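Local coordinates for protein urocanate hydratase (PDB 7NED) that probably catalyses the hydration of thiourocanate in bacterial ergothioneine breakdown, using a tightly held NAD+ as cofactor, at residues N464-I478 / Y488-G500. Residues are numbered along the deposited sequence; the frame is centred on the assembly and turned at random.
Sequences NAMLNCSSMADLVTI and YMTSAGVTLVADG
L475–I478 pairs antiparallel with T490–A498 (segment axes 172° apart), forming a beta hairpin within a mixed sheet, between strands 91–95 and 428–441. L475/T495 and T477/G493 are the hydrogen-bonded pairs; V476/V494 and I478/A492 are not. A classic beta bulge starts the pairing: D474 N (3.0 Å) and L475 N (3.1 Å) both donate to T495 O. D474 CG lies anti to its carbonyl carbon (chi1 -72°), which lets OD1 accept V497 N at 2.8 Å, 47° out of the carboxylate plane. R507 and R18 form salt bridges with this carboxylate, and an asparagine here would probably leave both without their countercharge. Helix 464–469 covers the face bearing V494 and A492. There A473 CB presses tightly on V494 CG2 (3.4 Å), while N468 ND2 lies 3.6 Å from V494 CB, the side chains crossing nearly perpendicularly. D515 of helix 502–525 is the main polar partner of N464 (ND2 hydrogen-bonded to OD1) and N468; a water secondarily links both to G493 O, donating to N464 OD1 and accepting from N468 ND2. On the other face T477 CG2, 3.4 Å from G493 N, would crowd a side chain on G493. Backbone bonds thus tie the buried bulge, and two arginines probably stabilise its carboxylate.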
ATOM      1  N   ASN A 464      -0.897   9.401   0.784  1.00 12.76           N
ATOM      2  CA  ASN A 464      -0.499  10.223   1.924  1.00 13.53           C
ATOM      3  C   ASN A 464       0.950   9.919   2.312  1.00 12.80           C
ATOM      4  O   ASN A 464       1.779  10.829   2.478  1.00 13.23           O
ATOM      5  CB  ASN A 464      -1.492   9.956   3.065  1.00 11.27           C
ATOM      6  CG  ASN A 464      -1.150  10.689   4.345  1.00 15.46           C
ATOM      7  OD1 ASN A 464      -0.926  10.066   5.372  1.00 12.57           O
ATOM      8  ND2 ASN A 464      -1.149  11.997   4.297  1.00 13.54           N
ATOM      9  N   ALA A 465       1.292   8.634   2.375  1.00 11.88           N
ATOM     10  CA  ALA A 465       2.664   8.234   2.684  1.00 12.27           C
ATOM     11  C   ALA A 465       3.649   8.744   1.630  1.00 14.15           C
ATOM     12  O   ALA A 465       4.674   9.357   1.962  1.00 13.68           O
ATOM     13  CB  ALA A 465       2.745   6.710   2.789  1.00 10.90           C
ATOM     14  N   MET A 466       3.382   8.454   0.346  1.00 12.43           N
ATOM     15  CA  MET A 466       4.292   8.930  -0.697  1.00 12.93           C
ATOM     16  C   MET A 466       4.448  10.430  -0.714  1.00 13.69           C
ATOM     17  O   MET A 466       5.568  10.932  -0.872  1.00 15.02           O
ATOM     18  CB  MET A 466       3.906   8.428  -2.090  1.00 13.12           C
ATOM     19  CG  MET A 466       3.959   6.911  -2.223  1.00 13.97           C
ATOM     20  SD  MET A 466       3.671   6.468  -3.935  1.00 16.85           S
ATOM     21  CE  MET A 466       1.936   6.730  -3.964  1.00 13.20           C
ATOM     22  N   LEU A 467       3.351  11.164  -0.589  1.00 12.67           N
ATOM     23  CA  LEU A 467       3.444  12.622  -0.553  1.00 13.36           C
ATOM     24  C   LEU A 467       4.198  13.103   0.684  1.00 15.32           C
ATOM     25  O   LEU A 467       5.013  14.039   0.609  1.00 15.33           O
ATOM     26  CB  LEU A 467       2.026  13.223  -0.593  1.00 14.20           C
ATOM     27  CG  LEU A 467       1.927  14.747  -0.693  1.00 13.62           C
ATOM     28  CD1 LEU A 467       2.678  15.282  -1.923  1.00 16.16           C
ATOM     29  CD2 LEU A 467       0.448  15.214  -0.757  1.00 14.33           C
ATOM     30  N   ASN A 468       3.956  12.474   1.837  1.00 14.54           N
ATOM     31  CA  ASN A 468       4.699  12.891   3.023  1.00 14.63           C
ATOM     32  C   ASN A 468       6.183  12.574   2.900  1.00 16.18           C
ATOM     33  O   ASN A 468       7.018  13.354   3.372  1.00 17.95           O
ATOM     34  CB  ASN A 468       4.102  12.257   4.272  1.00 14.72           C
ATOM     35  CG  ASN A 468       2.802  12.931   4.655  1.00 16.24           C
ATOM     36  OD1 ASN A 468       2.516  14.028   4.160  1.00 15.98           O
ATOM     37  ND2 ASN A 468       2.026  12.313   5.537  1.00 14.98           N
ATOM     38  N   CYS A 469       6.541  11.445   2.268  1.00 14.06           N
ATOM     39  CA  CYS A 469       7.953  11.199   1.983  1.00 14.69           C
ATOM     40  C   CYS A 469       8.518  12.279   1.088  1.00 19.45           C
ATOM     41  O   CYS A 469       9.698  12.639   1.201  1.00 17.94           O
ATOM     42  CB  CYS A 469       8.143   9.854   1.288  1.00 15.07           C
ATOM     43  SG  CYS A 469       7.954   8.435   2.392  1.00 15.38           S
ATOM     44  N   SER A 470       7.718  12.716   0.117  1.00 13.80           N
ATOM     45  CA  SER A 470       8.134  13.777  -0.784  1.00 14.90           C
ATOM     46  C   SER A 470       8.136  15.135  -0.108  1.00 16.15           C
ATOM     47  O   SER A 470       8.591  16.111  -0.707  1.00 18.42           O
ATOM     48  CB  SER A 470       7.199  13.809  -2.003  1.00 15.37           C
ATOM     49  OG  SER A 470       7.121  12.528  -2.608  1.00 14.65           O
ATOM     50  N   SER A 471       7.606  15.231   1.108  1.00 14.44           N
ATOM     51  CA  SER A 471       7.425  16.519   1.767  1.00 13.82           C
ATOM     52  C   SER A 471       8.409  16.744   2.907  1.00 18.67           C
ATOM     53  O   SER A 471       8.215  17.688   3.700  1.00 16.65           O
ATOM     54  CB  SER A 471       5.994  16.632   2.314  1.00 15.60           C
ATOM     55  OG  SER A 471       5.032  16.639   1.263  1.00 17.35           O
ATOM     56  N   MET A 472       9.397  15.871   3.070  1.00 15.55           N
ATOM     57  CA  MET A 472      10.513  16.062   4.002  1.00 18.02           C
ATOM     58  C   MET A 472      10.190  15.640   5.435  1.00 19.35           C
ATOM     59  O   MET A 472      10.788  16.157   6.385  1.00 16.67           O
ATOM     60  CB  MET A 472      10.916  17.531   3.974  1.00 16.41           C
ATOM     61  CG  MET A 472      11.353  17.906   2.551  1.00 20.58           C
ATOM     62  SD  MET A 472      11.851  19.623   2.364  1.00 30.31           S
ATOM     63  CE  MET A 472      10.303  20.429   2.546  1.00 26.07           C
ATOM     64  N   ALA A 473       9.225  14.743   5.625  1.00 17.47           N
ATOM     65  CA  ALA A 473       8.894  14.248   6.949  1.00 15.87           C
ATOM     66  C   ALA A 473      10.071  13.438   7.515  1.00 18.17           C
ATOM     67  O   ALA A 473      11.014  13.054   6.801  1.00 14.14           O
ATOM     68  CB  ALA A 473       7.622  13.391   6.870  1.00 18.17           C
ATOM     69  N   ASP A 474      10.028  13.191   8.829  1.00 15.68           N
ATOM     70  CA  ASP A 474      11.120  12.457   9.470  1.00 15.46           C
ATOM     71  C   ASP A 474      10.851  10.974   9.503  1.00 13.66           C
ATOM     72  O   ASP A 474      11.777  10.169   9.378  1.00 16.38           O
ATOM     73  CB  ASP A 474      11.325  12.969  10.920  1.00 16.59           C
ATOM     74  CG  ASP A 474      11.957  14.359  10.940  1.00 17.21           C
ATOM     75  OD1 ASP A 474      11.198  15.337  11.126  1.00 18.99           O
ATOM     76  OD2 ASP A 474      13.180  14.479  10.673  1.00 20.74           O
ATOM     77  N   LEU A 475       9.595  10.586   9.662  1.00 12.44           N
ATOM     78  CA  LEU A 475       9.229   9.176   9.630  1.00 14.51           C
ATOM     79  C   LEU A 475       7.895   9.025   8.918  1.00 15.37           C
ATOM     80  O   LEU A 475       6.948   9.759   9.211  1.00 13.47           O
ATOM     81  CB  LEU A 475       9.133   8.596  11.059  1.00 17.67           C
ATOM     82  CG  LEU A 475       8.794   7.105  11.231  1.00 16.64           C
ATOM     83  CD1 LEU A 475       9.384   6.524  12.534  1.00 15.18           C
ATOM     84  CD2 LEU A 475       7.297   6.841  11.185  1.00 17.37           C
ATOM     85  N   VAL A 476       7.804   8.056   8.008  1.00 14.31           N
ATOM     86  CA  VAL A 476       6.563   7.779   7.299  1.00 13.11           C
ATOM     87  C   VAL A 476       6.294   6.282   7.375  1.00 14.83           C
ATOM     88  O   VAL A 476       7.220   5.467   7.277  1.00 16.43           O
ATOM     89  CB  VAL A 476       6.646   8.259   5.827  1.00 14.84           C
ATOM     90  CG1 VAL A 476       5.357   7.950   5.074  1.00 16.48           C
ATOM     91  CG2 VAL A 476       6.954   9.727   5.795  1.00 15.06           C
ATOM     92  N   THR A 477       5.039   5.920   7.540  1.00 12.29           N
ATOM     93  CA  THR A 477       4.673   4.518   7.690  1.00 15.18           C
ATOM     94  C   THR A 477       3.388   4.223   6.927  1.00 16.58           C
ATOM     95  O   THR A 477       2.514   5.081   6.812  1.00 12.50           O
ATOM     96  CB  THR A 477       4.510   4.146   9.175  1.00 14.97           C
ATOM     97  OG1 THR A 477       4.337   2.731   9.290  1.00 17.71           O
ATOM     98  CG2 THR A 477       3.289   4.860   9.828  1.00 12.64           C
ATOM     99  N   ILE A 478       3.286   2.997   6.417  1.00 12.82           N
ATOM    100  CA  ILE A 478       2.042   2.433   5.902  1.00 14.04           C
ATOM    101  C   ILE A 478       1.752   1.146   6.666  1.00 15.28           C
ATOM    102  O   ILE A 478       2.582   0.229   6.693  1.00 13.44           O
ATOM    103  CB  ILE A 478       2.120   2.142   4.399  1.00 12.94           C
ATOM    104  CG1 ILE A 478       2.399   3.433   3.643  1.00 12.60           C
ATOM    105  CG2 ILE A 478       0.805   1.522   3.955  1.00 11.99           C
ATOM    106  CD1 ILE A 478       2.766   3.199   2.135  1.00 15.53           C
ATOM    107  N   TYR A 488      -9.235  -5.433   6.495  1.00 15.91           N
ATOM    108  CA  TYR A 488     -10.187  -4.347   6.684  1.00 17.83           C
ATOM    109  C   TYR A 488      -9.586  -2.969   6.454  1.00 19.22           C
ATOM    110  O   TYR A 488     -10.318  -2.038   6.095  1.00 18.62           O
ATOM    111  CB  TYR A 488     -10.790  -4.388   8.103  1.00 17.18           C
ATOM    112  CG  TYR A 488     -11.914  -5.379   8.261  1.00 20.22           C
ATOM    113  CD1 TYR A 488     -11.665  -6.668   8.729  1.00 20.99           C
ATOM    114  CD2 TYR A 488     -13.221  -5.039   7.931  1.00 19.37           C
ATOM    115  CE1 TYR A 488     -12.687  -7.589   8.873  1.00 24.64           C
ATOM    116  CE2 TYR A 488     -14.261  -5.956   8.095  1.00 22.75           C
ATOM    117  CZ  TYR A 488     -13.977  -7.228   8.561  1.00 24.60           C
ATOM    118  OH  TYR A 488     -14.977  -8.150   8.739  1.00 27.54           O
ATOM    119  N   MET A 489      -8.291  -2.788   6.650  1.00 15.62           N
ATOM    120  CA  MET A 489      -7.837  -1.407   6.658  1.00 16.30           C
ATOM    121  C   MET A 489      -6.393  -1.278   6.248  1.00 16.64           C
ATOM    122  O   MET A 489      -5.565  -2.187   6.438  1.00 14.69           O
ATOM    123  CB  MET A 489      -7.960  -0.679   8.011  1.00 19.03           C
ATOM    124  CG  MET A 489      -7.142  -1.188   9.136  1.00 21.96           C
ATOM    125  SD  MET A 489      -7.453  -0.162  10.649  1.00 23.37           S
ATOM    126  CE  MET A 489      -6.408  -1.091  11.735  1.00 21.64           C
ATOM    127  N   THR A 490      -6.101  -0.089   5.755  1.00 14.11           N
ATOM    128  CA  THR A 490      -4.759   0.343   5.410  1.00 15.35           C
ATOM    129  C   THR A 490      -4.688   1.780   5.853  1.00 13.99           C
ATOM    130  O   THR A 490      -5.645   2.538   5.634  1.00 14.53           O
ATOM    131  CB  THR A 490      -4.510   0.201   3.900  1.00 16.55           C
ATOM    132  OG1 THR A 490      -4.459  -1.186   3.587  1.00 17.54           O
ATOM    133  CG2 THR A 490      -3.180   0.852   3.464  1.00 14.00           C
ATOM    134  N   SER A 491      -3.577   2.151   6.470  1.00 12.87           N
ATOM    135  CA  SER A 491      -3.445   3.511   6.990  1.00 13.28           C
ATOM    136  C   SER A 491      -2.010   4.002   6.794  1.00 13.49           C
ATOM    137  O   SER A 491      -1.118   3.228   6.474  1.00 13.14           O
ATOM    138  CB  SER A 491      -3.850   3.584   8.460  1.00 13.16           C
ATOM    139  OG  SER A 491      -2.960   2.791   9.255  1.00 15.73           O
ATOM    140  N   ALA A 492      -1.785   5.301   7.038  1.00 13.48           N
ATOM    141  CA  ALA A 492      -0.470   5.916   6.910  1.00 12.70           C
ATOM    142  C   ALA A 492      -0.264   6.899   8.047  1.00 13.53           C
ATOM    143  O   ALA A 492      -1.212   7.552   8.491  1.00 13.83           O
ATOM    144  CB  ALA A 492      -0.302   6.637   5.542  1.00 12.66           C
ATOM    145  N   GLY A 493       0.977   6.983   8.545  1.00 12.76           N
ATOM    146  CA  GLY A 493       1.300   7.886   9.631  1.00 12.52           C
ATOM    147  C   GLY A 493       2.523   8.700   9.263  1.00 12.83           C
ATOM    148  O   GLY A 493       3.185   8.434   8.259  1.00 14.26           O
ATOM    149  N   VAL A 494       2.807   9.705  10.083  1.00 12.39           N
ATOM    150  CA  VAL A 494       3.892  10.640   9.791  1.00 15.01           C
ATOM    151  C   VAL A 494       4.399  11.221  11.107  1.00 13.22           C
ATOM    152  O   VAL A 494       3.615  11.484  12.018  1.00 17.00           O
ATOM    153  CB  VAL A 494       3.421  11.747   8.820  1.00 15.23           C
ATOM    154  CG1 VAL A 494       2.332  12.656   9.500  1.00 12.01           C
ATOM    155  CG2 VAL A 494       4.611  12.579   8.333  1.00 15.56           C
ATOM    156  N   THR A 495       5.712  11.366  11.237  1.00 14.70           N
ATOM    157  CA  THR A 495       6.294  12.029  12.413  1.00 14.04           C
ATOM    158  C   THR A 495       7.215  13.126  11.916  1.00 16.01           C
ATOM    159  O   THR A 495       7.929  12.942  10.913  1.00 14.44           O
ATOM    160  CB  THR A 495       7.091  11.045  13.283  1.00 17.02           C
ATOM    161  OG1 THR A 495       6.207  10.030  13.769  1.00 17.82           O
ATOM    162  CG2 THR A 495       7.734  11.751  14.440  1.00 17.26           C
ATOM    163  N   LEU A 496       7.167  14.268  12.598  1.00 12.32           N
ATOM    164  CA  LEU A 496       8.024  15.420  12.344  1.00 15.23           C
ATOM    165  C   LEU A 496       8.762  15.758  13.618  1.00 15.57           C
ATOM    166  O   LEU A 496       8.211  15.608  14.717  1.00 15.83           O
ATOM    167  CB  LEU A 496       7.224  16.638  11.890  1.00 15.34           C
ATOM    168  CG  LEU A 496       6.616  16.463  10.492  1.00 16.51           C
ATOM    169  CD1 LEU A 496       5.455  17.444  10.334  1.00 16.27           C
ATOM    170  CD2 LEU A 496       7.697  16.713   9.407  1.00 18.13           C
ATOM    171  N   VAL A 497      10.004  16.218  13.476  1.00 16.18           N
ATOM    172  CA  VAL A 497      10.798  16.642  14.629  1.00 14.48           C
ATOM    173  C   VAL A 497      11.016  18.134  14.483  1.00 19.95           C
ATOM    174  O   VAL A 497      11.643  18.587  13.515  1.00 17.05           O
ATOM    175  CB  VAL A 497      12.138  15.899  14.721  1.00 14.97           C
ATOM    176  CG1 VAL A 497      12.906  16.378  15.988  1.00 14.61           C
ATOM    177  CG2 VAL A 497      11.918  14.396  14.719  1.00 15.80           C
ATOM    178  N   ALA A 498      10.472  18.891  15.416  1.00 17.07           N
ATOM    179  CA  ALA A 498      10.703  20.332  15.486  1.00 17.95           C
ATOM    180  C   ALA A 498      11.917  20.525  16.385  1.00 19.20           C
ATOM    181  O   ALA A 498      11.796  20.668  17.605  1.00 18.68           O
ATOM    182  CB  ALA A 498       9.471  21.050  16.025  1.00 17.72           C
ATOM    183  N   ASP A 499      13.102  20.475  15.785  1.00 19.21           N
ATOM    184  CA  ASP A 499      14.346  20.581  16.526  1.00 19.48           C
ATOM    185  C   ASP A 499      14.883  21.998  16.555  1.00 18.74           C
ATOM    186  O   ASP A 499      16.004  22.213  17.019  1.00 20.76           O
ATOM    187  CB  ASP A 499      15.409  19.613  15.954  1.00 19.57           C
ATOM    188  CG  ASP A 499      15.825  19.954  14.536  1.00 22.30           C
ATOM    189  OD1 ASP A 499      15.309  20.941  13.960  1.00 20.85           O
ATOM    190  OD2 ASP A 499      16.709  19.236  13.992  1.00 23.02           O
ATOM    191  N   GLY A 500      14.112  22.967  16.100  1.00 16.38           N
ATOM    192  CA  GLY A 500      14.526  24.343  16.156  1.00 18.74           C
ATOM    193  C   GLY A 500      15.222  24.892  14.926  1.00 24.38           C
ATOM    194  O   GLY A 500      15.269  26.116  14.766  1.00 23.09           O
TER
HETATM  195  O   HOH W   1       1.945   9.489   5.896  1.00 14.15           O